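Local coordinates for dihydroneopterin triphosphate diphosphatase (Escherichia coli, PDB 2O1C), which probably hydrolyses dihydroneopterin triphosphate to the monophosphate and pyrophosphate on the route to folate, and can probably also cleave nucleoside triphosphates, dATP above all, with magnesium as cofactor, at residues 4-9 / 91-96; 8-13 / 41-46; 26-31 / 117-122; 79-84 / 134-139. All blocks are in the same frame, centred on the assembly; numbering follows the deposited sequence.

Contact 1. Residues 4-9 / 91-96. With PPV (pyrophosphate), chain G; SO4 (sulfate ion), chain E.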
# COMPACT_ATOMS: atom_id res chain seq x y z
N LYS A 4 1.66 15.80 -14.54
CA LYS A 4 1.83 15.23 -13.21
C LYS A 4 3.31 15.03 -12.97
O LYS A 4 4.03 14.49 -13.82
CB LYS A 4 1.09 13.90 -13.06
CG LYS A 4 -0.39 14.03 -12.70
CD LYS A 4 -1.10 12.67 -12.64
CE LYS A 4 -0.96 12.00 -11.26
NZ LYS A 4 -1.72 12.70 -10.18
N VAL A 5 3.77 15.51 -11.82
CA VAL A 5 5.18 15.37 -11.46
C VAL A 5 5.52 13.90 -11.31
O VAL A 5 4.63 13.07 -11.09
CB VAL A 5 5.52 16.17 -10.18
CG1 VAL A 5 5.36 17.67 -10.46
CG2 VAL A 5 4.64 15.73 -9.01
N TYR A 6 6.79 13.57 -11.47
CA TYR A 6 7.25 12.20 -11.36
C TYR A 6 6.97 11.65 -9.96
O TYR A 6 7.02 12.39 -8.97
CB TYR A 6 8.74 12.09 -11.66
CG TYR A 6 9.13 12.38 -13.10
CD1 TYR A 6 8.57 11.65 -14.15
CD2 TYR A 6 10.06 13.37 -13.41
CE1 TYR A 6 8.93 11.90 -15.47
CE2 TYR A 6 10.42 13.63 -14.74
CZ TYR A 6 9.85 12.88 -15.76
OH TYR A 6 10.21 13.12 -17.06
N LYS A 7 6.64 10.37 -9.91
CA LYS A 7 6.60 9.63 -8.65
C LYS A 7 8.02 9.55 -8.13
O LYS A 7 8.99 9.50 -8.89
CB LYS A 7 6.05 8.23 -8.86
CG LYS A 7 4.60 8.17 -9.29
CD LYS A 7 4.11 6.72 -9.41
CE LYS A 7 2.66 6.69 -9.86
NZ LYS A 7 2.10 5.31 -9.83
N ARG A 8 8.15 9.53 -6.81
CA ARG A 8 9.45 9.42 -6.17
C ARG A 8 9.73 7.94 -5.92
O ARG A 8 8.83 7.20 -5.49
CB ARG A 8 9.50 10.25 -4.89
CG ARG A 8 8.99 11.67 -5.11
CD ARG A 8 9.80 12.72 -4.37
NE ARG A 8 10.66 13.49 -5.27
CZ ARG A 8 11.98 13.56 -5.19
NH1 ARG A 8 12.63 12.92 -4.23
NH2 ARG A 8 12.66 14.29 -6.06
N PRO A 9 10.96 7.48 -6.21
CA PRO A 9 11.36 6.09 -6.00
C PRO A 9 11.71 5.74 -4.53
O PRO A 9 12.52 4.85 -4.27
CB PRO A 9 12.58 5.93 -6.90
CG PRO A 9 13.21 7.29 -6.88
CD PRO A 9 12.07 8.28 -6.78
N TYR A 91 8.03 7.61 -13.41
CA TYR A 91 9.26 7.99 -12.69
C TYR A 91 10.23 8.74 -13.58
O TYR A 91 10.16 8.68 -14.82
CB TYR A 91 9.94 6.75 -12.08
CG TYR A 91 9.05 6.05 -11.08
CD1 TYR A 91 8.04 5.19 -11.50
CD2 TYR A 91 9.23 6.25 -9.71
CE1 TYR A 91 7.21 4.55 -10.58
CE2 TYR A 91 8.40 5.60 -8.78
CZ TYR A 91 7.41 4.77 -9.22
OH TYR A 91 6.60 4.15 -8.29
N ALA A 92 11.13 9.49 -12.95
CA ALA A 92 12.10 10.30 -13.68
C ALA A 92 12.98 9.46 -14.59
O ALA A 92 13.21 8.28 -14.32
CB ALA A 92 12.95 11.12 -12.71
N PRO A 93 13.46 10.05 -15.70
CA PRO A 93 14.33 9.29 -16.61
C PRO A 93 15.48 8.60 -15.86
O PRO A 93 16.13 9.21 -15.01
CB PRO A 93 14.87 10.38 -17.55
CG PRO A 93 13.78 11.40 -17.58
CD PRO A 93 13.23 11.43 -16.18
N GLY A 94 15.70 7.32 -16.16
CA GLY A 94 16.80 6.56 -15.56
C GLY A 94 16.41 5.80 -14.30
O GLY A 94 17.11 4.88 -13.89
N VAL A 95 15.29 6.19 -13.69
CA VAL A 95 14.84 5.56 -12.45
C VAL A 95 14.25 4.18 -12.76
O VAL A 95 13.35 4.07 -13.58
CB VAL A 95 13.81 6.45 -11.69
CG1 VAL A 95 13.27 5.75 -10.43
CG2 VAL A 95 14.46 7.79 -11.30
N THR A 96 14.76 3.15 -12.08
CA THR A 96 14.27 1.76 -12.23
C THR A 96 14.07 1.02 -10.90
O THR A 96 13.40 -0.04 -10.88
CB THR A 96 15.23 0.92 -13.14
OG1 THR A 96 16.53 0.87 -12.55
CG2 THR A 96 15.33 1.50 -14.55
O11 PPV G . 2.39 8.25 -7.01
P1 PPV G . 2.82 7.33 -5.89
O21 PPV G . 4.24 6.83 -5.99
O31 PPV G . 2.45 7.94 -4.56
OPP PPV G . 1.86 6.02 -6.08
P2 PPV G . 2.22 4.44 -6.23
O12 PPV G . 3.55 4.18 -5.56
O22 PPV G . 2.23 4.11 -7.69
O32 PPV G . 1.06 3.77 -5.54
S SO4 E . -1.17 8.09 -11.39
O1 SO4 E . -2.51 7.74 -11.86
O2 SO4 E . -0.43 6.87 -11.10
O3 SO4 E . -0.48 8.84 -12.43
O4 SO4 E . -1.28 8.91 -10.19
O HOH W 1 11.28 9.80 -10.06
O HOH W 2 4.19 3.11 -9.44
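Tyr6 and Tyr91 mark where the two loop segments run closest, their CA atoms 4.9 Å apart. No direct hydrogen bond joins the backbones. Instead a water takes the amide hydrogen of Ala92 and donates to the carbonyl of Lys7, lying 2.6 Å from Lys7 O. Past this point 91-96 folds back through a type II turn, closed by Val95 N on Ala92 O, with Gly94 at its third position.

The Tyr6 ring lies flat on the other backbone: Ala92 CA sits 3.6 Å from the ring centroid, almost on the normal, a CH-pi contact, while Pro93 CD packs near the hydroxyl end. Tyr91 answers from the other segment. Lys7 CB rests over one face of its ring, 3.8 Å from the centroid and nearer the rim. Beyond CB the lysine chain is fully extended, which carries NZ to the pyrophosphate; the 2.5 Å between Lys7 NZ and O22 is shorter than usual, its exact length doubtful. A second water links Lys7 NZ, Tyr91 OH and that same O22. Cutting Tyr91 back to an alanine would probably leave the Lys7 chain without its aromatic wall and this water without its phenolic partner. Farther along, Pro9 CB meets Val95 CG1 at 3.6 Å.

The contact lies at the surface, where the lead-in to strand 10-18 meets the loop joining strands 72-82 and 97-107; Ile83, just past the end of strand 72-82, packs against Tyr91 and Val95.

Contact 2. Residues 8-13 / 41-46. With PPV (pyrophosphate), chain G.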
# COMPACT_ATOMS: atom_id res chain seq x y z
N ARG A 8 8.15 9.53 -6.81
CA ARG A 8 9.45 9.42 -6.17
C ARG A 8 9.73 7.94 -5.92
O ARG A 8 8.83 7.20 -5.49
CB ARG A 8 9.50 10.25 -4.89
CG ARG A 8 8.99 11.67 -5.11
CD ARG A 8 9.80 12.72 -4.37
NE ARG A 8 10.66 13.49 -5.27
CZ ARG A 8 11.98 13.56 -5.19
NH1 ARG A 8 12.63 12.92 -4.23
NH2 ARG A 8 12.66 14.29 -6.06
N PRO A 9 10.96 7.48 -6.21
CA PRO A 9 11.36 6.09 -6.00
C PRO A 9 11.71 5.74 -4.53
O PRO A 9 12.52 4.85 -4.27
CB PRO A 9 12.58 5.93 -6.90
CG PRO A 9 13.21 7.29 -6.88
CD PRO A 9 12.07 8.28 -6.78
N VAL A 10 11.09 6.47 -3.61
CA VAL A 10 11.11 6.17 -2.18
C VAL A 10 9.64 6.15 -1.80
O VAL A 10 8.93 7.13 -1.99
CB VAL A 10 11.86 7.27 -1.40
CG1 VAL A 10 11.69 7.06 0.10
CG2 VAL A 10 13.34 7.31 -1.78
N SER A 11 9.17 5.02 -1.27
CA SER A 11 7.73 4.78 -1.12
C SER A 11 7.40 4.12 0.20
O SER A 11 8.30 3.71 0.93
CB SER A 11 7.25 3.91 -2.29
OG SER A 11 7.81 2.60 -2.19
N ILE A 12 6.09 4.02 0.49
CA ILE A 12 5.58 3.27 1.64
C ILE A 12 4.55 2.23 1.16
O ILE A 12 4.01 2.33 0.04
CB ILE A 12 4.99 4.20 2.76
CG1 ILE A 12 3.93 5.15 2.23
CG2 ILE A 12 6.11 5.03 3.41
CD1 ILE A 12 2.55 4.59 2.03
N LEU A 13 4.35 1.22 1.99
CA LEU A 13 3.34 0.20 1.82
C LEU A 13 2.61 0.09 3.16
O LEU A 13 3.24 -0.03 4.22
CB LEU A 13 4.00 -1.14 1.48
CG LEU A 13 3.10 -2.40 1.55
CD1 LEU A 13 2.22 -2.46 0.33
CD2 LEU A 13 3.95 -3.66 1.69
N GLY A 41 2.39 4.37 -1.85
CA GLY A 41 2.59 5.70 -2.42
C GLY A 41 3.98 6.25 -2.16
O GLY A 41 4.73 5.70 -1.36
N SER A 42 4.31 7.33 -2.85
CA SER A 42 5.61 8.03 -2.69
C SER A 42 5.71 8.79 -1.38
O SER A 42 4.73 9.38 -0.92
CB SER A 42 5.80 9.02 -3.84
OG SER A 42 6.05 8.35 -5.06
N VAL A 43 6.91 8.79 -0.80
CA VAL A 43 7.25 9.70 0.29
C VAL A 43 7.68 11.01 -0.38
O VAL A 43 8.73 11.07 -1.04
CB VAL A 43 8.39 9.16 1.18
CG1 VAL A 43 8.70 10.15 2.32
CG2 VAL A 43 8.04 7.80 1.75
N GLU A 44 6.87 12.05 -0.22
CA GLU A 44 7.11 13.31 -0.91
C GLU A 44 8.13 14.15 -0.15
O GLU A 44 8.32 13.98 1.06
CB GLU A 44 5.81 14.09 -1.12
CG GLU A 44 4.74 13.36 -1.96
CD GLU A 44 5.06 13.32 -3.46
OE1 GLU A 44 5.77 14.22 -3.96
OE2 GLU A 44 4.59 12.38 -4.15
N GLU A 45 8.79 15.06 -0.86
CA GLU A 45 9.69 16.02 -0.24
C GLU A 45 8.99 16.70 0.93
O GLU A 45 7.85 17.15 0.80
CB GLU A 45 10.11 17.08 -1.26
CG GLU A 45 11.23 17.99 -0.78
CD GLU A 45 12.61 17.45 -1.07
OE1 GLU A 45 12.69 16.34 -1.67
OE2 GLU A 45 13.61 18.12 -0.73
N GLY A 46 9.65 16.74 2.08
CA GLY A 46 9.13 17.45 3.24
C GLY A 46 8.30 16.60 4.18
O GLY A 46 7.90 17.07 5.23
O11 PPV G . 2.39 8.25 -7.01
P1 PPV G . 2.82 7.33 -5.89
O21 PPV G . 4.24 6.83 -5.99
O31 PPV G . 2.45 7.94 -4.56
OPP PPV G . 1.86 6.02 -6.08
P2 PPV G . 2.22 4.44 -6.23
O12 PPV G . 3.55 4.18 -5.56
O22 PPV G . 2.23 4.11 -7.69
O32 PPV G . 1.06 3.77 -5.54
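Ile12 and Gly41 form a hydrogen-bonded antiparallel pair where strand 10-18 meets the end of strand 36-42, and backbone hydrogen bonds do most of the joining. Ile12 N reaches Gly41 O at 2.8 Å, nearly along the C=O axis, and Gly41 N returns a longer bond to Ile12 O, 3.2 Å. Ser11 and Ser42 form the non-hydrogen-bonded pair beside it, their CA atoms 4.2 Å apart. Val43 N then donates to Val10 O over 2.9 Å in a nearly straight bond (169°).

Among the polar side chains, Ser42 does the work. With its OG anti to the carbonyl carbon (chi1 -71°), the hydroxyl accepts from Arg8 N at 3.0 Å and donates to pyrophosphate O21, 2.5 Å from OG. Arg8 NH1 and Glu45 OE1 attract only through charge, since the oxygen stands well out of the guanidinium plane.

The apolar part centres on Val43. Its CG2 meets Ile12 CG2 at 3.8 Å, the two side chains crossing at about a right angle, and helix 49-61 covers both through Ala52.

Gly41 to Gly46 open the Nudix box. Ser42 N adds a 2.6 Å bond to pyrophosphate O31, so one residue grips two oxygens of the same phosphate; Gly41 CA itself lies close to O31. Ser42 OG accepts from Arg8 N and donates to O21, and the backbone bond is likely to hold the hydroxyl turned toward the phosphate.

Contact 3. Residues 26-31 / 117-122. With PPV (pyrophosphate), chain G; SO4 (sulfate ion), chain E.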
# COMPACT_ATOMS: atom_id res chain seq x y z
N MET A 26 -7.64 -5.62 -0.23
CA MET A 26 -6.94 -5.58 -1.52
C MET A 26 -7.65 -4.63 -2.49
O MET A 26 -8.88 -4.60 -2.57
CB MET A 26 -6.77 -6.99 -2.09
CG MET A 26 -5.91 -7.89 -1.17
SD MET A 26 -4.26 -7.22 -0.85
CE MET A 26 -3.47 -7.63 -2.41
N LEU A 27 -6.85 -3.82 -3.19
CA LEU A 27 -7.35 -2.72 -3.99
C LEU A 27 -6.84 -2.85 -5.42
O LEU A 27 -5.64 -3.04 -5.65
CB LEU A 27 -6.88 -1.39 -3.39
CG LEU A 27 -7.26 -1.08 -1.94
CD1 LEU A 27 -6.27 -0.12 -1.30
CD2 LEU A 27 -8.67 -0.52 -1.87
N GLN A 28 -7.76 -2.68 -6.37
CA GLN A 28 -7.49 -2.84 -7.79
C GLN A 28 -6.98 -1.54 -8.41
O GLN A 28 -7.67 -0.52 -8.45
CB GLN A 28 -8.73 -3.36 -8.53
CG GLN A 28 -8.48 -3.72 -10.01
CD GLN A 28 -9.75 -4.06 -10.79
OE1 GLN A 28 -10.86 -3.66 -10.43
NE2 GLN A 28 -9.58 -4.78 -11.88
N ARG A 29 -5.74 -1.57 -8.89
CA ARG A 29 -5.13 -0.37 -9.49
C ARG A 29 -5.80 0.07 -10.78
O ARG A 29 -6.38 -0.74 -11.50
CB ARG A 29 -3.62 -0.58 -9.71
CG ARG A 29 -2.82 -0.68 -8.43
CD ARG A 29 -1.32 -0.79 -8.66
NE ARG A 29 -0.73 0.41 -9.28
CZ ARG A 29 -0.12 1.39 -8.61
NH1 ARG A 29 -0.02 1.36 -7.28
NH2 ARG A 29 0.40 2.42 -9.26
N ARG A 30 -5.73 1.37 -11.05
CA ARG A 30 -6.36 1.96 -12.23
C ARG A 30 -5.40 2.05 -13.42
O ARG A 30 -5.86 2.20 -14.54
CB ARG A 30 -6.96 3.32 -11.91
CG ARG A 30 -5.93 4.43 -11.75
CD ARG A 30 -6.59 5.78 -11.55
NE ARG A 30 -5.63 6.74 -11.00
CZ ARG A 30 -5.94 7.77 -10.22
NH1 ARG A 30 -7.21 7.99 -9.88
NH2 ARG A 30 -4.98 8.57 -9.77
N ASP A 31 -4.09 1.95 -13.16
CA ASP A 31 -3.07 1.93 -14.21
C ASP A 31 -2.85 0.52 -14.77
O ASP A 31 -2.76 0.34 -15.99
CB ASP A 31 -1.75 2.60 -13.77
CG ASP A 31 -1.16 2.04 -12.47
OD1 ASP A 31 -1.70 1.08 -11.87
OD2 ASP A 31 -0.13 2.59 -12.04
N GLU A 117 -8.90 6.21 -5.73
CA GLU A 117 -7.89 6.13 -6.78
C GLU A 117 -7.86 4.76 -7.44
O GLU A 117 -7.33 4.60 -8.54
CB GLU A 117 -6.51 6.50 -6.22
CG GLU A 117 -6.46 7.89 -5.56
CD GLU A 117 -5.09 8.25 -4.97
OE1 GLU A 117 -4.12 7.49 -5.15
OE2 GLU A 117 -4.99 9.31 -4.33
N HIS A 118 -8.43 3.76 -6.77
CA HIS A 118 -8.48 2.40 -7.30
C HIS A 118 -9.81 2.13 -8.00
O HIS A 118 -10.72 2.97 -7.98
CB HIS A 118 -8.21 1.39 -6.17
CG HIS A 118 -6.80 1.40 -5.68
ND1 HIS A 118 -6.33 2.31 -4.75
CD2 HIS A 118 -5.73 0.63 -6.02
CE1 HIS A 118 -5.05 2.08 -4.51
NE2 HIS A 118 -4.66 1.07 -5.27
N LEU A 119 -9.93 0.96 -8.61
CA LEU A 119 -11.13 0.61 -9.36
C LEU A 119 -12.16 -0.16 -8.53
O LEU A 119 -13.37 -0.18 -8.84
CB LEU A 119 -10.73 -0.20 -10.58
CG LEU A 119 -9.84 0.50 -11.61
CD1 LEU A 119 -9.51 -0.49 -12.72
CD2 LEU A 119 -10.49 1.76 -12.20
N ALA A 120 -11.67 -0.79 -7.47
CA ALA A 120 -12.45 -1.77 -6.72
C ALA A 120 -11.66 -2.20 -5.50
O ALA A 120 -10.46 -1.96 -5.40
CB ALA A 120 -12.73 -2.99 -7.58
N TYR A 121 -12.36 -2.85 -4.56
CA TYR A 121 -11.71 -3.47 -3.42
C TYR A 121 -12.34 -4.82 -3.06
O TYR A 121 -13.51 -5.09 -3.37
CB TYR A 121 -11.71 -2.53 -2.19
CG TYR A 121 -13.04 -2.49 -1.48
CD1 TYR A 121 -14.08 -1.68 -1.95
CD2 TYR A 121 -13.28 -3.28 -0.36
CE1 TYR A 121 -15.32 -1.65 -1.30
CE2 TYR A 121 -14.51 -3.26 0.29
CZ TYR A 121 -15.52 -2.44 -0.19
OH TYR A 121 -16.73 -2.41 0.45
N LYS A 122 -11.54 -5.65 -2.41
CA LYS A 122 -11.98 -6.95 -1.91
C LYS A 122 -11.35 -7.17 -0.54
O LYS A 122 -10.20 -6.79 -0.32
CB LYS A 122 -11.55 -8.07 -2.86
CG LYS A 122 -12.40 -8.18 -4.11
CD LYS A 122 -12.06 -9.44 -4.89
CE LYS A 122 -13.02 -9.64 -6.06
NZ LYS A 122 -12.67 -8.80 -7.24
O11 PPV G . 2.39 8.25 -7.01
P1 PPV G . 2.82 7.33 -5.89
O21 PPV G . 4.24 6.83 -5.99
O31 PPV G . 2.45 7.94 -4.56
OPP PPV G . 1.86 6.02 -6.08
P2 PPV G . 2.22 4.44 -6.23
O12 PPV G . 3.55 4.18 -5.56
O22 PPV G . 2.23 4.11 -7.69
O32 PPV G . 1.06 3.77 -5.54
S SO4 E . -1.17 8.09 -11.39
O1 SO4 E . -2.51 7.74 -11.86
O2 SO4 E . -0.43 6.87 -11.10
O3 SO4 E . -0.48 8.84 -12.43
O4 SO4 E . -1.28 8.91 -10.19
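Met26 and Lys122 form a hydrogen-bonded antiparallel pair: Met26 N to Lys122 O is 2.8 Å, and Lys122 N answers to Met26 O. The pairing continues with Gln28 N bonded to Ala120 O and Leu119 N to Gln28 O, the last at 2.7 Å.

Apolar contacts fill in around these bonds. Leu27 CB sits over the face of the His118 imidazole, 3.6 Å from its centroid, a CH-pi contact, while Leu27 CD2 meets Tyr121 CB. The ring's NE2 is bonded to Gln37.

Charge gathers at the loop end. Asp31 takes Arg29 side-on, NE to OD1 and NH2 to OD2, the latter 2.8 Å. The bend at chi3 (65°) turns the guanidinium so that NH2 also reaches pyrophosphate O22 at 2.9 Å and NH1 reaches O32 at 3.2 Å. A leucine in place of Arg29 would probably leave this phosphate without two of its bonds and Asp31 without its cation.

Glu117, a magnesium ligand by similarity, packs its CB over the Arg30 guanidinium. A phosphate-gripping arginine on one segment and a probable metal ligand on the other fit the catalytic cleft of a Nudix hydrolase.

Contact 4. Residues 79-84 / 134-139. With SO4 (sulfate ion), chain F.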
# COMPACT_ATOMS: atom_id res chain seq x y z
N VAL A 79 12.54 -2.57 1.85
CA VAL A 79 13.09 -3.38 0.75
C VAL A 79 13.31 -2.52 -0.48
O VAL A 79 12.81 -1.41 -0.55
CB VAL A 79 12.15 -4.58 0.37
CG1 VAL A 79 12.01 -5.55 1.56
CG2 VAL A 79 10.79 -4.06 -0.09
N GLU A 80 14.05 -3.06 -1.44
CA GLU A 80 14.21 -2.42 -2.74
C GLU A 80 13.78 -3.37 -3.85
O GLU A 80 14.12 -4.57 -3.82
CB GLU A 80 15.66 -2.00 -2.94
CG GLU A 80 15.92 -1.12 -4.17
CD GLU A 80 17.40 -0.89 -4.41
OE1 GLU A 80 18.08 -0.29 -3.55
OE2 GLU A 80 17.90 -1.34 -5.45
N PHE A 81 13.06 -2.86 -4.84
CA PHE A 81 12.63 -3.70 -5.94
C PHE A 81 12.63 -2.99 -7.30
O PHE A 81 12.60 -1.76 -7.35
CB PHE A 81 11.26 -4.35 -5.65
CG PHE A 81 10.13 -3.37 -5.42
CD1 PHE A 81 9.49 -2.75 -6.50
CD2 PHE A 81 9.68 -3.12 -4.13
CE1 PHE A 81 8.41 -1.85 -6.28
CE2 PHE A 81 8.62 -2.25 -3.90
CZ PHE A 81 7.97 -1.62 -4.98
N GLU A 82 12.67 -3.79 -8.37
CA GLU A 82 12.59 -3.27 -9.74
C GLU A 82 11.19 -2.77 -10.06
O GLU A 82 10.21 -3.51 -9.95
CB GLU A 82 12.99 -4.33 -10.77
CG GLU A 82 13.06 -3.81 -12.23
CD GLU A 82 14.27 -2.93 -12.51
OE1 GLU A 82 15.19 -2.85 -11.67
OE2 GLU A 82 14.32 -2.33 -13.60
N ILE A 83 11.09 -1.50 -10.45
CA ILE A 83 9.80 -0.94 -10.85
C ILE A 83 9.29 -1.73 -12.07
O ILE A 83 10.05 -1.98 -13.01
CB ILE A 83 9.93 0.60 -11.15
CG1 ILE A 83 10.29 1.35 -9.87
CG2 ILE A 83 8.62 1.19 -11.76
CD1 ILE A 83 10.98 2.68 -10.11
N PHE A 84 8.03 -2.15 -12.04
CA PHE A 84 7.43 -2.86 -13.17
C PHE A 84 7.64 -2.04 -14.44
O PHE A 84 7.37 -0.84 -14.44
CB PHE A 84 5.93 -3.10 -12.95
CG PHE A 84 5.61 -4.21 -11.97
CD1 PHE A 84 6.60 -5.09 -11.52
CD2 PHE A 84 4.31 -4.38 -11.51
CE1 PHE A 84 6.29 -6.13 -10.62
CE2 PHE A 84 4.00 -5.41 -10.62
CZ PHE A 84 4.99 -6.28 -10.18
N LYS A 134 0.47 -8.85 -7.50
CA LYS A 134 1.63 -8.97 -8.38
C LYS A 134 2.94 -8.55 -7.71
O LYS A 134 4.02 -8.92 -8.17
CB LYS A 134 1.43 -8.16 -9.68
CG LYS A 134 0.38 -8.74 -10.62
CD LYS A 134 0.70 -8.40 -12.09
CE LYS A 134 -0.28 -7.41 -12.64
NZ LYS A 134 0.05 -6.98 -14.03
N SER A 135 2.83 -7.78 -6.63
CA SER A 135 3.97 -7.27 -5.89
C SER A 135 4.53 -8.27 -4.88
O SER A 135 3.86 -8.63 -3.91
CB SER A 135 3.60 -5.97 -5.17
OG SER A 135 4.61 -5.59 -4.24
N TRP A 136 5.76 -8.71 -5.11
CA TRP A 136 6.46 -9.62 -4.20
C TRP A 136 6.62 -9.08 -2.79
O TRP A 136 6.47 -9.83 -1.82
CB TRP A 136 7.80 -10.11 -4.78
CG TRP A 136 8.95 -9.11 -4.86
CD1 TRP A 136 9.39 -8.46 -5.97
CD2 TRP A 136 9.85 -8.74 -3.80
NE1 TRP A 136 10.48 -7.68 -5.66
CE2 TRP A 136 10.77 -7.82 -4.33
CE3 TRP A 136 9.93 -9.06 -2.43
CZ2 TRP A 136 11.78 -7.23 -3.56
CZ3 TRP A 136 10.94 -8.47 -1.66
CH2 TRP A 136 11.85 -7.56 -2.23
N SER A 137 6.90 -7.78 -2.69
CA SER A 137 7.05 -7.12 -1.40
C SER A 137 5.71 -7.06 -0.67
O SER A 137 5.65 -7.38 0.52
CB SER A 137 7.72 -5.74 -1.54
OG SER A 137 6.97 -4.83 -2.30
N ASN A 138 4.64 -6.72 -1.40
CA ASN A 138 3.29 -6.76 -0.84
C ASN A 138 2.95 -8.17 -0.34
O ASN A 138 2.39 -8.33 0.74
CB ASN A 138 2.26 -6.27 -1.87
CG ASN A 138 0.98 -5.68 -1.24
OD1 ASN A 138 0.32 -4.84 -1.86
ND2 ASN A 138 0.62 -6.12 -0.03
N ARG A 139 3.27 -9.20 -1.13
CA ARG A 139 3.05 -10.59 -0.72
C ARG A 139 3.81 -10.91 0.57
O ARG A 139 3.23 -11.43 1.52
CB ARG A 139 3.48 -11.57 -1.83
CG ARG A 139 3.45 -13.04 -1.44
CD ARG A 139 3.73 -13.95 -2.62
NE ARG A 139 5.10 -13.79 -3.12
CZ ARG A 139 5.44 -13.23 -4.28
NH1 ARG A 139 4.52 -12.75 -5.11
NH2 ARG A 139 6.72 -13.17 -4.62
S SO4 F . 14.05 -7.47 -8.21
O1 SO4 F . 14.13 -8.37 -9.36
O2 SO4 F . 13.99 -8.27 -6.93
O3 SO4 F . 15.23 -6.60 -8.11
O4 SO4 F . 12.84 -6.63 -8.45
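Trp136, in the first turn of helix 136-147, leans against Phe81 on the outermost strand 72-82, a helix-on-sheet contact of the Nudix fold. The two rings stand steeply to each other, planes at 78° and centroids 5.9 Å apart, meeting obliquely. The closest touch comes from Phe81 CB, which meets Trp136 NE1 at 3.4 Å. The indole's chi1 of 72° sets CG between the backbone N and the carbonyl carbon, and the ring swings across to the strand. Its six-membered end comes up to Val79 CB through CH2, and Glu80 O lies at the indole edge, near the ring plane, 3.6 Å from CZ2.

Ser137, one residue on, faces the same strand. Its CB packs on Val79 CG2 at 3.8 Å, while OG approaches the Phe81 ring obliquely, 3.5 Å from CE2; that hydroxyl is bonded to Glu100 of the adjacent strand 97-107.

Phe84 closes the other end of the contact. Its ring presents an edge to the backbone of Lys134, with CZ 3.5 Å from Lys134 O, and its CE2 packs beside Lys134 CB. The amine of that lysine goes elsewhere, into a salt bridge with Asp32. Phe81 to Phe84 and Ser135 are predicted to bind substrate, so the two phenylalanines probably form part of the pocket wall.

A sulfate, probably from the crystallisation liquor, takes the amide of Glu82. Ser135 is the N-cap of the helix: its OG accepts from Asn138 N at 3.1 Å.

How the contacts relate
From the N terminus, 4-9 leads straight into 8-13, so contacts 1 and 2 set out from one continuous run and share Arg8 and Pro9. Contact 2 closes the shorter loop, around strand 23-28, well before contact 1, which reaches on to the loop before strand 97-107. Contact 3 begins within the loop of contact 2 and crosses both, tying strand 23-28 to the far edge strand 121-125. Contact 4 opens after contact 2 has closed, crosses contacts 1 and 3, and brings the C-terminal helix onto the opposite edge strand, 72-82. Contacts 1, 2 and 3 converge on the pyrophosphate, where Lys7 NZ and Arg29 NH2 come within 3.4 Å.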